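PDB 4OM8: 5-formyl-3-hydroxy-2-methylpyridine 4-carboxylate 5-dehydrogenase from Mesorhizobium japonicum MAFF 303099, which oxidises the vitamin B6 breakdown product FHMPC with NAD(+) and can also reduce it with NADH, acting as an NAD(+)-dependent dismutase. Local coordinates for the interface of chains A and B. Residues are numbered along the deposited sequence; one frame, centred on the assembly and turned at random. Chains: chain A/B, 5-formyl-3-hydroxy-2-methylpyridine 4-carboxylate 5-dehydrogenase.

Contact 1: the interface of chains A and B. Residues chain A 202, 209, 212-213, 279-280; chain B 229-231.
A:Asp213 meets the N-terminus of helix 229-236 of the partner, an N-cap-like carboxylate cap supplied in trans to the first turn of that helix across the homodimer interface by the C-terminal domain of this 3-hydroxyacyl-CoA dehydrogenase family member. Its carboxylate grips two successive backbone amides: OD1 takes B:Met230 N at 2.7 Å and OD2 takes B:Ala231 N at 2.9 Å. Each oxygen uses its syn lone pair, and the bonds are fairly straight, 164° and 157° at the hydrogen. Both oxygens are engaged, which fixes the rotation of the carboxylate, and the helix start would probably favour its negative charge. B:Pro229, with no N-H to give, turns its ring toward A:Leu212, and A:Leu212 CD1 lies 3.7 Å from B:Pro229 CG.

The tight part continues round the root of B:Met230. A:Phe280 crosses this side chain at about a right angle, its CE2 lying 3.7 Å from B:Met230 CB, and the ring edge is aimed in plane at B:Ala231 N. From the A:Pro209 side, CB comes within 3.8 Å of B:Met230 CG.

Farther along the B:Met230 side chain the spacing widens. The chain is bent at chi2 (-59°) and chi3, which brings its sulfur and methyl in among chain A side chains. SD still has A:Met279 CE at 3.7 Å, but A:Val202 CG2 stands back at 4.1 Å from SD, and A:Leu212 CD1 lies 4.0 Å from B:Met230 CE.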
ATOM      1  N   VAL A 202      -3.078  13.664   9.468  1.00 10.72           N
ATOM      2  CA  VAL A 202      -4.344  13.657  10.196  1.00 11.38           C
ATOM      3  C   VAL A 202      -4.214  14.572  11.408  1.00 12.15           C
ATOM      4  O   VAL A 202      -5.057  15.433  11.656  1.00 14.65           O
ATOM      5  CB  VAL A 202      -4.734  12.240  10.623  1.00 11.52           C
ATOM      6  CG1 VAL A 202      -5.889  12.268  11.629  1.00 13.95           C
ATOM      7  CG2 VAL A 202      -5.086  11.400   9.388  1.00 12.73           C
ATOM      8  N   PRO A 209      -9.561  11.451   9.188  1.00 12.78           N
ATOM      9  CA  PRO A 209      -8.940  10.118   9.161  1.00 12.05           C
ATOM     10  C   PRO A 209      -9.630   9.157   8.194  1.00 11.25           C
ATOM     11  O   PRO A 209      -8.936   8.357   7.565  1.00 12.20           O
ATOM     12  CB  PRO A 209      -9.072   9.629  10.607  1.00 14.70           C
ATOM     13  CG  PRO A 209     -10.149  10.463  11.211  1.00 12.87           C
ATOM     14  CD  PRO A 209     -10.067  11.801  10.526  1.00 15.35           C
ATOM     15  N   LEU A 212      -8.317  10.122   4.821  1.00 12.19           N
ATOM     16  CA  LEU A 212      -6.957   9.609   4.720  1.00 10.54           C
ATOM     17  C   LEU A 212      -7.007   8.152   4.239  1.00 10.06           C
ATOM     18  O   LEU A 212      -6.291   7.755   3.314  1.00 11.50           O
ATOM     19  CB  LEU A 212      -6.248   9.712   6.084  1.00 10.76           C
ATOM     20  CG  LEU A 212      -4.784   9.284   6.257  1.00 14.05           C
ATOM     21  CD1 LEU A 212      -4.567   7.758   6.227  1.00 15.79           C
ATOM     22  CD2 LEU A 212      -3.886   9.988   5.254  1.00 13.95           C
ATOM     23  N   ASP A 213      -7.859   7.352   4.868  1.00  9.19           N
ATOM     24  CA  ASP A 213      -7.946   5.945   4.505  1.00 10.18           C
ATOM     25  C   ASP A 213      -8.443   5.748   3.070  1.00 10.29           C
ATOM     26  O   ASP A 213      -7.888   4.937   2.341  1.00 10.43           O
ATOM     27  CB  ASP A 213      -8.826   5.193   5.501  1.00 11.72           C
ATOM     28  CG  ASP A 213      -8.075   4.849   6.780  1.00 12.41           C
ATOM     29  OD1 ASP A 213      -6.921   5.317   6.937  1.00 11.93           O
ATOM     30  OD2 ASP A 213      -8.639   4.113   7.622  1.00 13.86           O
ATOM     31  N   MET A 279      -8.976   5.348  16.369  1.00 13.29           N
ATOM     32  CA  MET A 279      -9.179   6.351  15.333  1.00 12.59           C
ATOM     33  C   MET A 279     -10.649   6.417  14.976  1.00 20.30           C
ATOM     34  O   MET A 279     -11.180   7.491  14.695  1.00 18.28           O
ATOM     35  CB  MET A 279      -8.355   6.040  14.079  1.00 14.94           C
ATOM     36  CG  MET A 279      -6.860   6.001  14.313  1.00 14.21           C
ATOM     37  SD  MET A 279      -6.288   7.507  15.135  1.00 16.36           S
ATOM     38  CE  MET A 279      -6.708   8.748  13.926  1.00 22.88           C
ATOM     39  N   PHE A 280     -11.301   5.256  14.975  1.00 15.98           N
ATOM     40  CA  PHE A 280     -12.724   5.191  14.701  1.00 17.44           C
ATOM     41  C   PHE A 280     -13.467   4.518  15.840  1.00 15.69           C
ATOM     42  O   PHE A 280     -12.876   4.032  16.802  1.00 18.01           O
ATOM     43  CB  PHE A 280     -12.990   4.449  13.388  1.00 13.80           C
ATOM     44  CG  PHE A 280     -12.259   5.027  12.225  1.00 12.67           C
ATOM     45  CD1 PHE A 280     -12.598   6.283  11.739  1.00 16.73           C
ATOM     46  CD2 PHE A 280     -11.221   4.338  11.622  1.00 12.16           C
ATOM     47  CE1 PHE A 280     -11.914   6.839  10.664  1.00 15.81           C
ATOM     48  CE2 PHE A 280     -10.537   4.889  10.540  1.00 15.71           C
ATOM     49  CZ  PHE A 280     -10.893   6.146  10.062  1.00 16.11           C
TER
ATOM     50  N   PRO B 229      -4.830   2.956   6.494  1.00  9.99           N
ATOM     51  CA  PRO B 229      -3.885   3.100   7.615  1.00 11.23           C
ATOM     52  C   PRO B 229      -4.515   3.415   8.984  1.00 10.11           C
ATOM     53  O   PRO B 229      -4.047   2.860   9.979  1.00  9.67           O
ATOM     54  CB  PRO B 229      -2.992   4.270   7.177  1.00 12.97           C
ATOM     55  CG  PRO B 229      -3.118   4.344   5.693  1.00 15.04           C
ATOM     56  CD  PRO B 229      -4.489   3.822   5.345  1.00 10.27           C
ATOM     57  N   MET B 230      -5.513   4.289   9.055  1.00 10.57           N
ATOM     58  CA  MET B 230      -6.092   4.618  10.356  1.00 11.14           C
ATOM     59  C   MET B 230      -6.848   3.400  10.891  1.00 11.19           C
ATOM     60  O   MET B 230      -6.724   3.035  12.063  1.00 11.60           O
ATOM     61  CB  MET B 230      -6.999   5.849  10.251  1.00 12.02           C
ATOM     62  CG  MET B 230      -6.268   7.130   9.813  1.00 11.80           C
ATOM     63  SD  MET B 230      -4.923   7.623  10.939  1.00 15.36           S
ATOM     64  CE  MET B 230      -3.509   7.106   9.999  1.00 15.23           C
ATOM     65  N   ALA B 231      -7.611   2.756  10.014  1.00 11.25           N
ATOM     66  CA  ALA B 231      -8.283   1.493  10.350  1.00  8.93           C
ATOM     67  C   ALA B 231      -7.299   0.407  10.747  1.00 10.98           C
ATOM     68  O   ALA B 231      -7.586  -0.403  11.631  1.00 10.49           O
ATOM     69  CB  ALA B 231      -9.147   1.022   9.170  1.00 10.85           C
TER

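Contact 2: the interface of chains A and B. Residues chain A 144-146, 298-299, 301-302; chain B 218, 222.
B:Tyr222, on helix 209-226, inserts its ring between the loop before strand 147-151 and the C-terminal helix 284-305 of chain A, a domain-bridging contact of this 3-hydroxyacyl-CoA dehydrogenase family dimer. From CB the side chain points across the interface, CG being anti to the backbone N (chi1 167°). Along one edge of the ring, CD1 meets A:Val301 CG1, which lies in plane, and CE1 passes beside A:Leu298 O. Near CD2 and CE2, A:Ile145 CD1 comes obliquely from the face that A:Leu298 CD2 leans over, 3.6 Å from B:Tyr222 CE2. At B:Tyr222 CZ, A:Leu298 CD2 sits over that face, 3.7 Å from the carbon and off toward the rim.

The tip ends on the phenolic OH, which donates to A:Leu298 O at 2.6 Å. The hydroxyl approaches from well above the carbonyl plane, 61° out of it and not along a lone pair; the same oxygen also looks along the helix toward A:Arg302 N. A:Ile144 CG2 crowds the hydroxyl too, and A:Arg302 CB lies 3.3 Å from B:Tyr222 OH.

B:Trp218, one turn earlier, backs the opposite face of the tyrosine with CZ3, 4.0 Å above the ring and over its centre. Its own six-membered ring receives A:Pro146 CG in a CH-pi contact, 3.6 Å from the centroid. A:Arg302 touches both aromatic residues with its aliphatic stem, CG beside B:Trp218 CZ3, while its guanidinium braces the loop: A:Pro146 CB lies over it, and NH1 donates a bent hydrogen bond (138° at H) to A:Ile144 O at 2.8 Å from above the carbonyl plane, tying loop to helix.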
ATOM      1  N   ILE A 144      -2.810 -16.304   5.319  1.00 11.13           N
ATOM      2  CA  ILE A 144      -3.320 -15.533   4.185  1.00 10.70           C
ATOM      3  C   ILE A 144      -2.244 -14.659   3.524  1.00 11.36           C
ATOM      4  O   ILE A 144      -2.113 -14.662   2.303  1.00 11.27           O
ATOM      5  CB  ILE A 144      -4.512 -14.655   4.609  1.00 11.01           C
ATOM      6  CG1 ILE A 144      -5.678 -15.544   5.066  1.00 12.32           C
ATOM      7  CG2 ILE A 144      -4.971 -13.766   3.457  1.00 16.00           C
ATOM      8  CD1 ILE A 144      -6.924 -14.766   5.493  1.00 13.83           C
ATOM      9  N   ILE A 145      -1.469 -13.920   4.314  1.00 12.13           N
ATOM     10  CA  ILE A 145      -0.373 -13.142   3.730  1.00 11.17           C
ATOM     11  C   ILE A 145       0.732 -14.108   3.290  1.00  9.66           C
ATOM     12  O   ILE A 145       1.273 -14.827   4.128  1.00 10.65           O
ATOM     13  CB  ILE A 145       0.226 -12.113   4.716  1.00 11.67           C
ATOM     14  CG1 ILE A 145      -0.867 -11.379   5.504  1.00 14.08           C
ATOM     15  CG2 ILE A 145       1.194 -11.143   3.974  1.00 12.24           C
ATOM     16  CD1 ILE A 145      -1.874 -10.661   4.631  1.00 14.57           C
ATOM     17  N   PRO A 146       1.077 -14.129   1.989  1.00  8.46           N
ATOM     18  CA  PRO A 146       1.976 -15.191   1.509  1.00  9.72           C
ATOM     19  C   PRO A 146       3.469 -14.905   1.644  1.00 10.37           C
ATOM     20  O   PRO A 146       4.301 -15.754   1.306  1.00 12.76           O
ATOM     21  CB  PRO A 146       1.596 -15.319   0.036  1.00 10.99           C
ATOM     22  CG  PRO A 146       1.203 -13.915  -0.352  1.00  9.87           C
ATOM     23  CD  PRO A 146       0.510 -13.334   0.882  1.00 10.68           C
ATOM     24  N   LEU A 298      -9.574 -10.065   1.497  1.00 11.81           N
ATOM     25  CA  LEU A 298      -8.167 -10.462   1.399  1.00 12.20           C
ATOM     26  C   LEU A 298      -8.011 -11.736   0.587  1.00 10.09           C
ATOM     27  O   LEU A 298      -7.130 -11.827  -0.281  1.00 11.29           O
ATOM     28  CB  LEU A 298      -7.549 -10.651   2.787  1.00 11.32           C
ATOM     29  CG  LEU A 298      -7.232  -9.362   3.555  1.00 13.08           C
ATOM     30  CD1 LEU A 298      -6.841  -9.704   4.981  1.00 13.68           C
ATOM     31  CD2 LEU A 298      -6.124  -8.557   2.865  1.00 14.05           C
ATOM     32  N   VAL A 299      -8.866 -12.722   0.844  1.00 10.00           N
ATOM     33  CA  VAL A 299      -8.757 -13.965   0.094  1.00  9.94           C
ATOM     34  C   VAL A 299      -9.037 -13.735  -1.399  1.00  8.65           C
ATOM     35  O   VAL A 299      -8.270 -14.194  -2.250  1.00 11.21           O
ATOM     36  CB  VAL A 299      -9.689 -15.053   0.677  1.00  9.22           C
ATOM     37  CG1 VAL A 299      -9.816 -16.219  -0.293  1.00 11.03           C
ATOM     38  CG2 VAL A 299      -9.130 -15.518   2.022  1.00 11.98           C
ATOM     39  N   VAL A 301      -8.884 -10.955  -3.224  1.00 10.04           N
ATOM     40  CA  VAL A 301      -7.870 -10.106  -3.836  1.00  9.96           C
ATOM     41  C   VAL A 301      -6.582 -10.894  -4.074  1.00 11.22           C
ATOM     42  O   VAL A 301      -5.960 -10.790  -5.129  1.00 11.87           O
ATOM     43  CB  VAL A 301      -7.586  -8.871  -2.952  1.00  9.79           C
ATOM     44  CG1 VAL A 301      -6.296  -8.170  -3.393  1.00 12.19           C
ATOM     45  CG2 VAL A 301      -8.778  -7.915  -2.992  1.00 11.66           C
ATOM     46  N   ARG A 302      -6.190 -11.714  -3.102  1.00 11.72           N
ATOM     47  CA  ARG A 302      -4.957 -12.470  -3.259  1.00 10.35           C
ATOM     48  C   ARG A 302      -4.998 -13.364  -4.497  1.00 13.18           C
ATOM     49  O   ARG A 302      -4.017 -13.439  -5.245  1.00 13.72           O
ATOM     50  CB  ARG A 302      -4.668 -13.311  -2.011  1.00 10.22           C
ATOM     51  CG  ARG A 302      -3.627 -14.375  -2.283  1.00 12.59           C
ATOM     52  CD  ARG A 302      -3.060 -15.019  -1.034  1.00 10.95           C
ATOM     53  NE  ARG A 302      -2.251 -16.167  -1.434  1.00 15.12           N
ATOM     54  CZ  ARG A 302      -1.699 -17.044  -0.599  1.00 16.15           C
ATOM     55  NH1 ARG A 302      -1.852 -16.922   0.714  1.00 12.07           N
ATOM     56  NH2 ARG A 302      -0.997 -18.050  -1.095  1.00 16.83           N
TER
ATOM     57  N   TRP B 218       2.917  -7.422  -0.913  1.00  8.96           N
ATOM     58  CA  TRP B 218       2.118  -8.376  -0.171  1.00  9.28           C
ATOM     59  C   TRP B 218       1.930  -8.016   1.292  1.00  9.82           C
ATOM     60  O   TRP B 218       0.863  -8.253   1.866  1.00 10.95           O
ATOM     61  CB  TRP B 218       2.745  -9.759  -0.273  1.00  9.75           C
ATOM     62  CG  TRP B 218       2.518 -10.409  -1.597  1.00  8.62           C
ATOM     63  CD1 TRP B 218       3.447 -10.669  -2.575  1.00  9.60           C
ATOM     64  CD2 TRP B 218       1.269 -10.924  -2.089  1.00 10.49           C
ATOM     65  NE1 TRP B 218       2.843 -11.304  -3.642  1.00 10.72           N
ATOM     66  CE2 TRP B 218       1.511 -11.469  -3.363  1.00  9.90           C
ATOM     67  CE3 TRP B 218      -0.030 -10.960  -1.572  1.00 10.42           C
ATOM     68  CZ2 TRP B 218       0.503 -12.064  -4.125  1.00 13.13           C
ATOM     69  CZ3 TRP B 218      -1.030 -11.546  -2.328  1.00 11.44           C
ATOM     70  CH2 TRP B 218      -0.758 -12.090  -3.589  1.00 10.60           C
ATOM     71  N   TYR B 222      -1.218  -4.859  -0.359  1.00  8.44           N
ATOM     72  CA  TYR B 222      -2.310  -5.823  -0.326  1.00 10.52           C
ATOM     73  C   TYR B 222      -3.220  -5.579   0.876  1.00 10.19           C
ATOM     74  O   TYR B 222      -4.443  -5.491   0.738  1.00 10.87           O
ATOM     75  CB  TYR B 222      -1.696  -7.226  -0.324  1.00  8.59           C
ATOM     76  CG  TYR B 222      -2.572  -8.412  -0.000  1.00 10.33           C
ATOM     77  CD1 TYR B 222      -3.773  -8.637  -0.657  1.00 10.73           C
ATOM     78  CD2 TYR B 222      -2.137  -9.357   0.917  1.00 10.26           C
ATOM     79  CE1 TYR B 222      -4.533  -9.766  -0.371  1.00 10.81           C
ATOM     80  CE2 TYR B 222      -2.872 -10.471   1.204  1.00 10.20           C
ATOM     81  CZ  TYR B 222      -4.072 -10.672   0.570  1.00  9.59           C
ATOM     82  OH  TYR B 222      -4.796 -11.811   0.880  1.00 11.57           O
TER

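Contact 1 and contact 2 lie about 21 Å apart, measured between the centres of their C-alpha atoms, and both draw on helix 209-226. Chain A lends the start of that helix to contact 1, while chain B lends its later turns to contact 2; the two-fold symmetry repeats both with the chains exchanged. Each copy of the helix therefore serves both kinds of contact. Contact 1 joins C-terminal domains to each other, whereas contact 2 also reaches a loop of the NAD-binding domain. Together they may help set the domain arrangement within each subunit as well as the pairing of the homodimer.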